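Local coordinates for hemolysin-related protein (Vibrio cholerae serotype O1, PDB 6MLT) that is a secreted component of the Vibrio cholerae biofilm matrix that binds metal ions and probably helps cells adhere to surfaces, perhaps through carbohydrate recognition, at residues V478-D482 against R604-I608; Y523-L529 against A569-W573; G147-L151 against N574-F578; W222-A227 against S275-V279. Residue numbers count along the deposited sequence, not the author numbering.

Contact 1: residues V478-D482 against R604-I608; sequences VSAYD and RSATI. With NA (sodium ion), chain H.
This buried contact is a short parallel backbone pairing near the centre of a beta-propeller, where the C-terminal tail runs beside the inner strand of a blade. Residues 478-482 and 604-607 run 11° apart, with Ala480 opposite Ser605 (CA to CA 4.3 Å) as a single beta bridge. Ala480 N donates weakly to Arg604 O at 3.0 Å, and Ala606 N donates to Ala480 O at 2.9 Å. Arg604 has a left-handed backbone (59/37), while its guanidinium is held elsewhere, by Gln277. Beyond the bridge the tail, lying in the propeller channel, turns: Ser605 OG accepts from Thr607 N at 3.1 Å, an ST turn. Thr607 (m) brings OG1 within 2.9 Å of Asp482 N, which donates to it; Asp489 is a further partner of both hydroxyls. Tyr481 (chi1 t) packs CD1 4.0 Å from Ala606 CB, and Asp482 (chi1 t) turns OD1 to the sodium ion at 2.3 Å. OD1 also accepts from Gly485 N, and Thr484, Asp486, Ile488 and Glu490 complete the site.

Contact 2: residues Y523-L529 against A569-W573; sequences YPVVADL and ATRIW
Four hydrogen bonds fasten residues 569-573 to 523-529. Asp528 N donates to Thr570 O (2.8 Å), Arg571 NE to Asp528 O (2.8 Å), Arg571 NH2 to Leu529 O (3.0 Å) and Trp573 NE1 to Tyr523 OH (2.9 Å), a hydroxyl that also bonds to Tyr576 O. Strand 525-527 is the inner strand of the propeller blade completed by strand 13-19, a Velcro closure, and the tail crosses its inward side. Ala527 and Thr570 are in register (CA to CA 5.2 Å). Arg571 curls back through three m torsions, so its guanidinium meets both carbonyls edge-on; Glu51 also accepts from it. Asp528 OD2 accepts from Asn533 N and from water 2 (2.9 Å), which also donates to Ala569 O (2.5 Å). Farther out, Val526 CG1 rests 4.0 Å from Ala569 CB. Trp573 (chi1 t) points toward the strand, its ring 62° from that of Tyr523 (chi1 p), and Val525 CG2 makes a CH-pi contact, 3.9 Å from the centroid of the Trp573 five-membered ring, 6° off the normal.

Contact 3: residues G147-L151 against N574-F578; sequences GDIAL and NQYAF
Water does much of the joining here: a single direct hydrogen bond spans the two segments, and four ordered waters bridge the gap beside it. The nearest CA atoms stand 6.3 Å (Ala150 to Gln575) and 7.2 Å (Asp148 to Tyr576) apart. Residues 147-151 run into and include the start of inner strand 150-152 of a beta-propeller blade, within an FG-GAP-like repeat, while 574-578 belong to the irregular tail in the central channel. Gln575 (p, t) supplies the direct link, OE1 accepting from Leu151 N at 2.8 Å, and its NE2 donates to Ala577 O at 3.0 Å, the carbonyl of the residue centring an inverse gamma turn. Water 3 takes a hydrogen bond from Tyr576 N (2.9 Å) and lies 3.0 Å from OD1 of Asp148 (chi1 t); water 4 takes one from Ala577 N (2.9 Å), 2.8 Å from both Asp148 OD2 and Ile149 O. At the far end, water 5 accepts from Gln575 NE2 (3.0 Å) and donates to Leu151 O (2.9 Å).

Contact 4: residues W222-A227 against S275-V279; sequences WFSSVA and SVQAV
Phe223, Ser275 and Ser225 bury the most surface where the inner strands of two consecutive propeller blades come side by side. Strands 224-227 and 277-279 run parallel, 10° apart, with axes 7.2 Å apart at closest approach, and the backbones draw together just ahead of them: CA atoms are 4.9 Å apart at Phe223 and Val276, 5.4 Å at Trp222 and Ser275, but 7.0 Å at Ser225 and Gln277. At the close end Phe223 N donates to Ser275 O at 2.8 Å. Phe223, chi1 m, lays CB 3.7 Å from Val276 CG2 and presents its ring edge to Ser275 O; beyond the contact its ring meets that of Tyr576 of the C-terminal tail. Ser275 CB lies 4.0 Å from Trp222 CB, while its hydroxyl bonds to Lys475. Where the strands diverge, Gln277 swings its amide into the gap, with chi1 off-rotamer at -21° and chi2 p. Ser225 (m) donates from OG to Gln277 OE1 at 2.8 Å, and Gln277 NE2 donates to Phe223 O at 2.9 Å and also to Ser240. Farther on, Val279 (t) packs CG2 against Ser225 CB and CG1 against Ala227 CB, both at 3.6 Å. With its oxygen accepting and its nitrogen donating, the Gln277 amide has its orientation fixed, and a side chain bridges the blades where direct strand pairing would need closer backbones.

How the contacts relate
All four contacts ring the central channel of the propeller. Along the chain contact 3 opens first, contact 4 opens and closes within its span, and contact 1 then opens before contact 3 closes; contact 2 falls inside both spans. Contacts 1, 2 and 3 share the tail after strand 553-559, which meets inner strands of three separate blades, whereas contact 4 joins two further blades directly. Centres lie 8 Å (contacts 1 and 2) to 18 Å (contacts 2 and 4) apart. Arg604 reaches from contact 1 to Gln277 and Ser224 of contact 4. The principle is that a C-terminal tail lying in a propeller channel can tie together distant blades, beside direct contacts between neighbours.

Contact 1: residues V478-D482 against R604-I608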
loop_
_atom_site.group_PDB
_atom_site.type_symbol
_atom_site.label_atom_id
_atom_site.label_comp_id
_atom_site.label_asym_id
_atom_site.label_seq_id
_atom_site.Cartn_x
_atom_site.Cartn_y
_atom_site.Cartn_z
ATOM N N VAL A 478 -1.181 1.828 -14.851
ATOM C CA VAL A 478 -0.251 0.734 -14.625
ATOM C C VAL A 478 -0.671 0.048 -13.333
ATOM O O VAL A 478 -1.398 0.612 -12.512
ATOM C CB VAL A 478 1.209 1.220 -14.516
ATOM C CG1 VAL A 478 1.664 1.842 -15.831
ATOM C CG2 VAL A 478 1.354 2.223 -13.377
ATOM N N SER A 479 -0.203 -1.185 -13.156
ATOM C CA SER A 479 -0.351 -1.891 -11.889
ATOM C C SER A 479 0.906 -2.719 -11.664
ATOM O O SER A 479 1.832 -2.709 -12.479
ATOM C CB SER A 479 -1.613 -2.759 -11.871
ATOM O OG SER A 479 -1.489 -3.842 -12.770
ATOM N N ALA A 480 0.934 -3.441 -10.547
ATOM C CA ALA A 480 2.125 -4.170 -10.134
ATOM C C ALA A 480 1.742 -5.566 -9.670
ATOM O O ALA A 480 0.661 -5.777 -9.112
ATOM C CB ALA A 480 2.857 -3.441 -9.006
ATOM N N TYR A 481 2.649 -6.514 -9.896
ATOM C CA TYR A 481 2.493 -7.884 -9.427
ATOM C C TYR A 481 3.823 -8.613 -9.593
ATOM O O TYR A 481 4.572 -8.354 -10.541
ATOM C CB TYR A 481 1.383 -8.625 -10.187
ATOM C CG TYR A 481 1.343 -10.104 -9.861
ATOM C CD1 TYR A 481 1.069 -10.540 -8.568
ATOM C CD2 TYR A 481 1.604 -11.063 -10.835
ATOM C CE1 TYR A 481 1.059 -11.892 -8.252
ATOM C CE2 TYR A 481 1.591 -12.422 -10.531
ATOM C CZ TYR A 481 1.323 -12.827 -9.237
ATOM O OH TYR A 481 1.307 -14.167 -8.923
ATOM N N ASP A 482 4.100 -9.531 -8.665
ATOM C CA ASP A 482 5.318 -10.348 -8.686
ATOM C C ASP A 482 5.006 -11.646 -9.421
ATOM O O ASP A 482 4.636 -12.654 -8.818
ATOM C CB ASP A 482 5.811 -10.616 -7.266
ATOM C CG ASP A 482 7.045 -11.498 -7.228
ATOM O OD1 ASP A 482 7.677 -11.704 -8.289
ATOM O OD2 ASP A 482 7.374 -12.004 -6.139
ATOM N N ARG A 604 -1.809 -0.176 -5.637
ATOM C CA ARG A 604 -2.116 -0.789 -6.929
ATOM C C ARG A 604 -1.145 -1.923 -7.264
ATOM O O ARG A 604 -0.783 -2.139 -8.418
ATOM C CB ARG A 604 -2.174 0.270 -8.037
ATOM C CG ARG A 604 -3.576 0.925 -8.135
ATOM C CD ARG A 604 -3.619 2.089 -9.119
ATOM N NE ARG A 604 -2.975 3.285 -8.571
ATOM C CZ ARG A 604 -3.613 4.298 -7.997
ATOM N NH1 ARG A 604 -4.935 4.301 -7.880
ATOM N NH2 ARG A 604 -2.920 5.327 -7.543
ATOM N N SER A 605 -0.760 -2.682 -6.241
ATOM C CA SER A 605 -0.075 -3.956 -6.404
ATOM C C SER A 605 -0.988 -5.106 -5.989
ATOM O O SER A 605 -1.688 -5.022 -4.972
ATOM C CB SER A 605 1.207 -4.021 -5.569
ATOM O OG SER A 605 1.738 -5.331 -5.614
ATOM N N ALA A 606 -0.959 -6.184 -6.768
ATOM C CA ALA A 606 -1.702 -7.395 -6.454
ATOM C C ALA A 606 -0.945 -8.347 -5.538
ATOM O O ALA A 606 -1.508 -9.368 -5.130
ATOM C CB ALA A 606 -2.071 -8.133 -7.748
ATOM N N THR A 607 0.311 -8.053 -5.210
ATOM C CA THR A 607 1.153 -9.016 -4.509
ATOM C C THR A 607 0.846 -9.010 -3.018
ATOM O O THR A 607 0.964 -7.975 -2.357
ATOM C CB THR A 607 2.628 -8.700 -4.737
ATOM O OG1 THR A 607 2.905 -8.689 -6.141
ATOM C CG2 THR A 607 3.525 -9.746 -4.043
ATOM N N ILE A 608 0.481 -10.172 -2.480
ATOM C CA ILE A 608 0.272 -10.298 -1.040
ATOM C C ILE A 608 1.632 -10.274 -0.358
ATOM O O ILE A 608 2.517 -11.073 -0.686
ATOM C CB ILE A 608 -0.499 -11.581 -0.700
ATOM C CG1 ILE A 608 -1.908 -11.522 -1.291
ATOM C CG2 ILE A 608 -0.559 -11.793 0.826
ATOM C CD1 ILE A 608 -2.704 -12.820 -1.133
HETATM NA NA NA H . 9.236 -10.595 -9.484
#

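Contact 2: residues Y523-L529 against A569-W573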
loop_
_atom_site.group_PDB
_atom_site.type_symbol
_atom_site.label_atom_id
_atom_site.label_comp_id
_atom_site.label_asym_id
_atom_site.label_seq_id
_atom_site.Cartn_x
_atom_site.Cartn_y
_atom_site.Cartn_z
ATOM N N TYR A 523 -6.058 -0.099 -16.271
ATOM C CA TYR A 523 -4.845 -0.891 -16.139
ATOM C C TYR A 523 -5.223 -2.362 -16.070
ATOM O O TYR A 523 -6.374 -2.702 -15.773
ATOM C CB TYR A 523 -4.023 -0.483 -14.903
ATOM C CG TYR A 523 -4.805 -0.401 -13.604
ATOM C CD1 TYR A 523 -5.234 -1.548 -12.957
ATOM C CD2 TYR A 523 -5.101 0.824 -13.021
ATOM C CE1 TYR A 523 -5.960 -1.483 -11.767
ATOM C CE2 TYR A 523 -5.821 0.900 -11.818
ATOM C CZ TYR A 523 -6.242 -0.265 -11.205
ATOM O OH TYR A 523 -6.943 -0.219 -10.020
ATOM N N PRO A 524 -4.284 -3.261 -16.349
ATOM C CA PRO A 524 -4.550 -4.688 -16.144
ATOM C C PRO A 524 -4.507 -5.028 -14.663
ATOM O O PRO A 524 -3.872 -4.339 -13.859
ATOM C CB PRO A 524 -3.412 -5.388 -16.905
ATOM C CG PRO A 524 -2.671 -4.296 -17.637
ATOM C CD PRO A 524 -2.940 -3.032 -16.891
ATOM N N VAL A 525 -5.189 -6.114 -14.310
ATOM C CA VAL A 525 -5.315 -6.558 -12.922
ATOM C C VAL A 525 -4.910 -8.022 -12.827
ATOM O O VAL A 525 -5.341 -8.845 -13.643
ATOM C CB VAL A 525 -6.754 -6.367 -12.405
ATOM C CG1 VAL A 525 -6.996 -7.151 -11.104
ATOM C CG2 VAL A 525 -7.043 -4.878 -12.212
ATOM N N VAL A 526 -4.111 -8.351 -11.816
ATOM C CA VAL A 526 -3.842 -9.739 -11.456
ATOM C C VAL A 526 -4.640 -10.059 -10.203
ATOM O O VAL A 526 -4.598 -9.311 -9.216
ATOM C CB VAL A 526 -2.343 -9.988 -11.236
ATOM C CG1 VAL A 526 -2.103 -11.401 -10.702
ATOM C CG2 VAL A 526 -1.579 -9.777 -12.541
ATOM N N ALA A 527 -5.367 -11.171 -10.238
ATOM C CA ALA A 527 -6.089 -11.639 -9.067
ATOM C C ALA A 527 -6.181 -13.154 -9.099
ATOM O O ALA A 527 -6.310 -13.761 -10.170
ATOM C CB ALA A 527 -7.492 -11.034 -8.989
ATOM N N ASP A 528 -6.117 -13.754 -7.910
ATOM C CA ASP A 528 -6.254 -15.198 -7.732
ATOM C C ASP A 528 -7.739 -15.489 -7.567
ATOM O O ASP A 528 -8.289 -15.431 -6.465
ATOM C CB ASP A 528 -5.445 -15.677 -6.532
ATOM C CG ASP A 528 -5.512 -17.184 -6.342
ATOM O OD1 ASP A 528 -6.239 -17.854 -7.110
ATOM O OD2 ASP A 528 -4.834 -17.700 -5.424
ATOM N N LEU A 529 -8.393 -15.811 -8.683
ATOM C CA LEU A 529 -9.844 -15.950 -8.672
ATOM C C LEU A 529 -10.279 -17.180 -7.883
ATOM O O LEU A 529 -11.221 -17.107 -7.086
ATOM C CB LEU A 529 -10.372 -16.013 -10.107
ATOM C CG LEU A 529 -9.945 -14.862 -11.029
ATOM C CD1 LEU A 529 -10.516 -15.055 -12.429
ATOM C CD2 LEU A 529 -10.360 -13.513 -10.469
ATOM N N ALA A 569 -1.198 -13.815 -5.073
ATOM C CA ALA A 569 -1.988 -12.723 -5.624
ATOM C C ALA A 569 -3.275 -12.519 -4.830
ATOM O O ALA A 569 -3.884 -13.474 -4.332
ATOM C CB ALA A 569 -2.340 -12.982 -7.088
ATOM N N THR A 570 -3.695 -11.257 -4.741
ATOM C CA THR A 570 -4.916 -10.908 -4.025
ATOM C C THR A 570 -6.112 -11.674 -4.585
ATOM O O THR A 570 -6.216 -11.923 -5.789
ATOM C CB THR A 570 -5.183 -9.402 -4.127
ATOM O OG1 THR A 570 -6.355 -9.066 -3.371
ATOM C CG2 THR A 570 -5.395 -8.981 -5.573
ATOM N N ARG A 571 -7.033 -12.029 -3.691
ATOM C CA ARG A 571 -8.307 -12.620 -4.079
ATOM C C ARG A 571 -9.337 -11.584 -4.510
ATOM O O ARG A 571 -10.426 -11.962 -4.952
ATOM C CB ARG A 571 -8.909 -13.412 -2.917
ATOM C CG ARG A 571 -8.053 -14.538 -2.360
ATOM C CD ARG A 571 -7.952 -15.716 -3.301
ATOM N NE ARG A 571 -9.209 -16.112 -3.937
ATOM C CZ ARG A 571 -10.140 -16.883 -3.384
ATOM N NH1 ARG A 571 -10.004 -17.341 -2.145
ATOM N NH2 ARG A 571 -11.220 -17.199 -4.078
ATOM N N ILE A 572 -9.037 -10.297 -4.370
ATOM C CA ILE A 572 -10.042 -9.254 -4.537
ATOM C C ILE A 572 -9.349 -7.985 -5.008
ATOM O O ILE A 572 -8.258 -7.645 -4.540
ATOM C CB ILE A 572 -10.818 -9.032 -3.218
ATOM C CG1 ILE A 572 -11.893 -7.960 -3.391
ATOM C CG2 ILE A 572 -9.868 -8.657 -2.080
ATOM C CD1 ILE A 572 -12.948 -8.002 -2.295
ATOM N N TRP A 573 -9.986 -7.292 -5.949
ATOM C CA TRP A 573 -9.516 -5.991 -6.427
ATOM C C TRP A 573 -10.776 -5.149 -6.599
ATOM O O TRP A 573 -11.371 -5.102 -7.679
ATOM C CB TRP A 573 -8.726 -6.121 -7.719
ATOM C CG TRP A 573 -8.004 -4.869 -8.103
ATOM C CD1 TRP A 573 -8.564 -3.690 -8.490
ATOM C CD2 TRP A 573 -6.585 -4.678 -8.149
ATOM N NE1 TRP A 573 -7.581 -2.768 -8.779
ATOM C CE2 TRP A 573 -6.356 -3.351 -8.572
ATOM C CE3 TRP A 573 -5.487 -5.500 -7.872
ATOM C CZ2 TRP A 573 -5.073 -2.827 -8.730
ATOM C CZ3 TRP A 573 -4.209 -4.978 -8.030
ATOM C CH2 TRP A 573 -4.015 -3.649 -8.454
HETATM O O HOH W 1 -1.931 -16.379 -6.436
HETATM O O HOH W 2 -3.937 -15.808 -3.445
#

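Contact 3: residues G147-L151 against N574-F578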
loop_
_atom_site.group_PDB
_atom_site.type_symbol
_atom_site.label_atom_id
_atom_site.label_comp_id
_atom_site.label_asym_id
_atom_site.label_seq_id
_atom_site.Cartn_x
_atom_site.Cartn_y
_atom_site.Cartn_z
ATOM N N GLY A 147 -16.741 10.306 -11.410
ATOM C CA GLY A 147 -15.319 10.075 -11.260
ATOM C C GLY A 147 -15.068 8.772 -10.541
ATOM O O GLY A 147 -15.935 7.896 -10.487
ATOM N N ASP A 148 -13.872 8.646 -9.984
ATOM C CA ASP A 148 -13.551 7.458 -9.214
ATOM C C ASP A 148 -14.388 7.415 -7.943
ATOM O O ASP A 148 -14.827 8.444 -7.416
ATOM C CB ASP A 148 -12.062 7.431 -8.868
ATOM C CG ASP A 148 -11.619 6.104 -8.252
ATOM O OD1 ASP A 148 -12.314 5.084 -8.461
ATOM O OD2 ASP A 148 -10.573 6.082 -7.560
ATOM N N ILE A 149 -14.631 6.198 -7.469
ATOM C CA ILE A 149 -15.305 5.961 -6.201
ATOM C C ILE A 149 -14.410 5.064 -5.360
ATOM O O ILE A 149 -13.934 4.030 -5.842
ATOM C CB ILE A 149 -16.687 5.316 -6.405
ATOM C CG1 ILE A 149 -17.600 6.282 -7.169
ATOM C CG2 ILE A 149 -17.294 4.936 -5.070
ATOM C CD1 ILE A 149 -18.937 5.701 -7.554
ATOM N N ALA A 150 -14.169 5.470 -4.116
ATOM C CA ALA A 150 -13.441 4.661 -3.154
ATOM C C ALA A 150 -14.331 4.429 -1.938
ATOM O O ALA A 150 -15.197 5.252 -1.618
ATOM C CB ALA A 150 -12.132 5.326 -2.735
ATOM N N LEU A 151 -14.120 3.298 -1.273
ATOM C CA LEU A 151 -14.957 2.862 -0.159
ATOM C C LEU A 151 -14.091 2.657 1.075
ATOM O O LEU A 151 -13.133 1.877 1.040
ATOM C CB LEU A 151 -15.680 1.564 -0.509
ATOM C CG LEU A 151 -16.443 1.581 -1.834
ATOM C CD1 LEU A 151 -16.945 0.189 -2.170
ATOM C CD2 LEU A 151 -17.593 2.568 -1.773
ATOM N N ASN A 574 -11.190 -4.498 -5.520
ATOM C CA ASN A 574 -12.570 -4.056 -5.409
ATOM C C ASN A 574 -12.783 -2.606 -5.820
ATOM O O ASN A 574 -13.938 -2.172 -5.904
ATOM C CB ASN A 574 -13.055 -4.249 -3.973
ATOM C CG ASN A 574 -12.402 -3.286 -3.023
ATOM O OD1 ASN A 574 -11.179 -3.288 -2.868
ATOM N ND2 ASN A 574 -13.200 -2.437 -2.403
ATOM N N GLN A 575 -11.717 -1.856 -6.084
ATOM C CA GLN A 575 -11.841 -0.459 -6.470
ATOM C C GLN A 575 -10.578 -0.055 -7.214
ATOM O O GLN A 575 -9.559 -0.745 -7.174
ATOM C CB GLN A 575 -12.089 0.442 -5.250
ATOM C CG GLN A 575 -10.960 0.468 -4.236
ATOM C CD GLN A 575 -11.280 1.290 -3.000
ATOM O OE1 GLN A 575 -12.445 1.433 -2.611
ATOM N NE2 GLN A 575 -10.245 1.813 -2.362
ATOM N N TYR A 576 -10.661 1.082 -7.896
ATOM C CA TYR A 576 -9.535 1.554 -8.695
ATOM C C TYR A 576 -8.346 1.926 -7.819
ATOM O O TYR A 576 -7.189 1.718 -8.207
ATOM C CB TYR A 576 -9.989 2.746 -9.535
ATOM C CG TYR A 576 -8.968 3.250 -10.511
ATOM C CD1 TYR A 576 -8.057 4.223 -10.135
ATOM C CD2 TYR A 576 -8.925 2.772 -11.814
ATOM C CE1 TYR A 576 -7.121 4.702 -11.023
ATOM C CE2 TYR A 576 -7.984 3.249 -12.720
ATOM C CZ TYR A 576 -7.092 4.213 -12.310
ATOM O OH TYR A 576 -6.152 4.696 -13.182
ATOM N N ALA A 577 -8.612 2.491 -6.641
ATOM C CA ALA A 577 -7.567 2.865 -5.685
ATOM C C ALA A 577 -7.309 1.723 -4.700
ATOM O O ALA A 577 -7.409 1.863 -3.481
ATOM C CB ALA A 577 -7.960 4.145 -4.953
ATOM N N PHE A 578 -6.951 0.573 -5.263
ATOM C CA PHE A 578 -6.775 -0.639 -4.478
ATOM C C PHE A 578 -5.400 -0.665 -3.819
ATOM O O PHE A 578 -4.384 -0.422 -4.476
ATOM C CB PHE A 578 -6.942 -1.876 -5.360
ATOM C CG PHE A 578 -6.673 -3.151 -4.632
ATOM C CD1 PHE A 578 -7.633 -3.701 -3.805
ATOM C CD2 PHE A 578 -5.444 -3.780 -4.737
ATOM C CE1 PHE A 578 -7.379 -4.869 -3.117
ATOM C CE2 PHE A 578 -5.186 -4.949 -4.047
ATOM C CZ PHE A 578 -6.146 -5.490 -3.240
HETATM O O HOH W 3 -13.240 2.259 -8.195
HETATM O O HOH W 4 -11.118 3.877 -5.947
HETATM O O HOH W 5 -10.547 3.044 0.313
HETATM O O HOH W 6 -12.426 -0.676 0.003
#

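Contact 4: residues W222-A227 against S275-V279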
loop_
_atom_site.group_PDB
_atom_site.type_symbol
_atom_site.label_atom_id
_atom_site.label_comp_id
_atom_site.label_asym_id
_atom_site.label_seq_id
_atom_site.Cartn_x
_atom_site.Cartn_y
_atom_site.Cartn_z
ATOM N N TRP A 222 -5.056 14.343 -10.471
ATOM C CA TRP A 222 -5.783 13.109 -10.735
ATOM C C TRP A 222 -5.438 12.098 -9.639
ATOM O O TRP A 222 -5.522 12.465 -8.461
ATOM C CB TRP A 222 -5.498 12.654 -12.167
ATOM C CG TRP A 222 -6.363 13.340 -13.176
ATOM C CD1 TRP A 222 -6.349 14.660 -13.509
ATOM C CD2 TRP A 222 -7.376 12.730 -13.986
ATOM N NE1 TRP A 222 -7.291 14.913 -14.476
ATOM C CE2 TRP A 222 -7.932 13.743 -14.790
ATOM C CE3 TRP A 222 -7.866 11.427 -14.107
ATOM C CZ2 TRP A 222 -8.954 13.494 -15.703
ATOM C CZ3 TRP A 222 -8.880 11.181 -15.022
ATOM C CH2 TRP A 222 -9.411 12.206 -15.803
ATOM N N PHE A 223 -5.047 10.868 -9.956
ATOM C CA PHE A 223 -4.989 9.819 -8.956
ATOM C C PHE A 223 -3.750 9.950 -8.086
ATOM O O PHE A 223 -2.721 10.508 -8.487
ATOM C CB PHE A 223 -5.034 8.450 -9.634
ATOM C CG PHE A 223 -6.326 8.196 -10.359
ATOM C CD1 PHE A 223 -7.452 7.801 -9.660
ATOM C CD2 PHE A 223 -6.425 8.378 -11.728
ATOM C CE1 PHE A 223 -8.652 7.584 -10.318
ATOM C CE2 PHE A 223 -7.627 8.164 -12.385
ATOM C CZ PHE A 223 -8.735 7.763 -11.675
ATOM N N SER A 224 -3.871 9.434 -6.871
ATOM C CA SER A 224 -2.822 9.503 -5.880
ATOM C C SER A 224 -2.628 8.130 -5.261
ATOM O O SER A 224 -3.474 7.236 -5.379
ATOM C CB SER A 224 -3.157 10.538 -4.795
ATOM O OG SER A 224 -4.354 10.186 -4.126
ATOM N N SER A 225 -1.473 7.981 -4.626
ATOM C CA SER A 225 -1.074 6.795 -3.892
ATOM C C SER A 225 -0.520 7.252 -2.552
ATOM O O SER A 225 0.074 8.327 -2.452
ATOM C CB SER A 225 0.016 6.000 -4.640
ATOM O OG SER A 225 -0.384 5.651 -5.953
ATOM N N VAL A 226 -0.695 6.428 -1.528
ATOM C CA VAL A 226 -0.077 6.667 -0.232
ATOM C C VAL A 226 0.922 5.550 0.011
ATOM O O VAL A 226 0.671 4.392 -0.343
ATOM C CB VAL A 226 -1.127 6.761 0.897
ATOM C CG1 VAL A 226 -1.924 5.479 1.013
ATOM C CG2 VAL A 226 -0.465 7.109 2.216
ATOM N N ALA A 227 2.068 5.904 0.583
ATOM C CA ALA A 227 3.135 4.946 0.818
ATOM C C ALA A 227 4.148 5.586 1.752
ATOM O O ALA A 227 4.138 6.798 1.977
ATOM C CB ALA A 227 3.811 4.515 -0.482
ATOM N N SER A 275 -1.580 10.257 -15.151
ATOM C CA SER A 275 -2.724 10.452 -14.266
ATOM C C SER A 275 -2.702 9.571 -13.027
ATOM O O SER A 275 -3.455 9.847 -12.084
ATOM C CB SER A 275 -4.042 10.176 -15.005
ATOM O OG SER A 275 -4.313 8.780 -15.065
ATOM N N VAL A 276 -1.883 8.519 -13.007
ATOM C CA VAL A 276 -1.967 7.497 -11.970
ATOM C C VAL A 276 -0.616 6.809 -11.883
ATOM O O VAL A 276 0.144 6.777 -12.855
ATOM C CB VAL A 276 -3.111 6.492 -12.274
ATOM C CG1 VAL A 276 -2.826 5.725 -13.559
ATOM C CG2 VAL A 276 -3.323 5.522 -11.111
ATOM N N GLN A 277 -0.310 6.278 -10.698
ATOM C CA GLN A 277 0.932 5.572 -10.443
ATOM C C GLN A 277 0.641 4.284 -9.696
ATOM O O GLN A 277 -0.420 4.117 -9.087
ATOM C CB GLN A 277 1.913 6.392 -9.587
ATOM C CG GLN A 277 1.678 7.873 -9.566
ATOM C CD GLN A 277 0.437 8.295 -8.769
ATOM O OE1 GLN A 277 -0.025 7.597 -7.870
ATOM N NE2 GLN A 277 -0.105 9.444 -9.118
ATOM N N ALA A 278 1.612 3.378 -9.755
ATOM C CA ALA A 278 1.714 2.255 -8.836
ATOM C C ALA A 278 2.972 2.452 -8.002
ATOM O O ALA A 278 3.984 2.954 -8.501
ATOM C CB ALA A 278 1.757 0.915 -9.585
ATOM N N VAL A 279 2.897 2.085 -6.724
ATOM C CA VAL A 279 3.994 2.272 -5.780
ATOM C C VAL A 279 4.223 0.943 -5.078
ATOM O O VAL A 279 3.298 0.397 -4.464
ATOM C CB VAL A 279 3.682 3.379 -4.758
ATOM C CG1 VAL A 279 4.867 3.597 -3.819
ATOM C CG2 VAL A 279 3.288 4.671 -5.477
#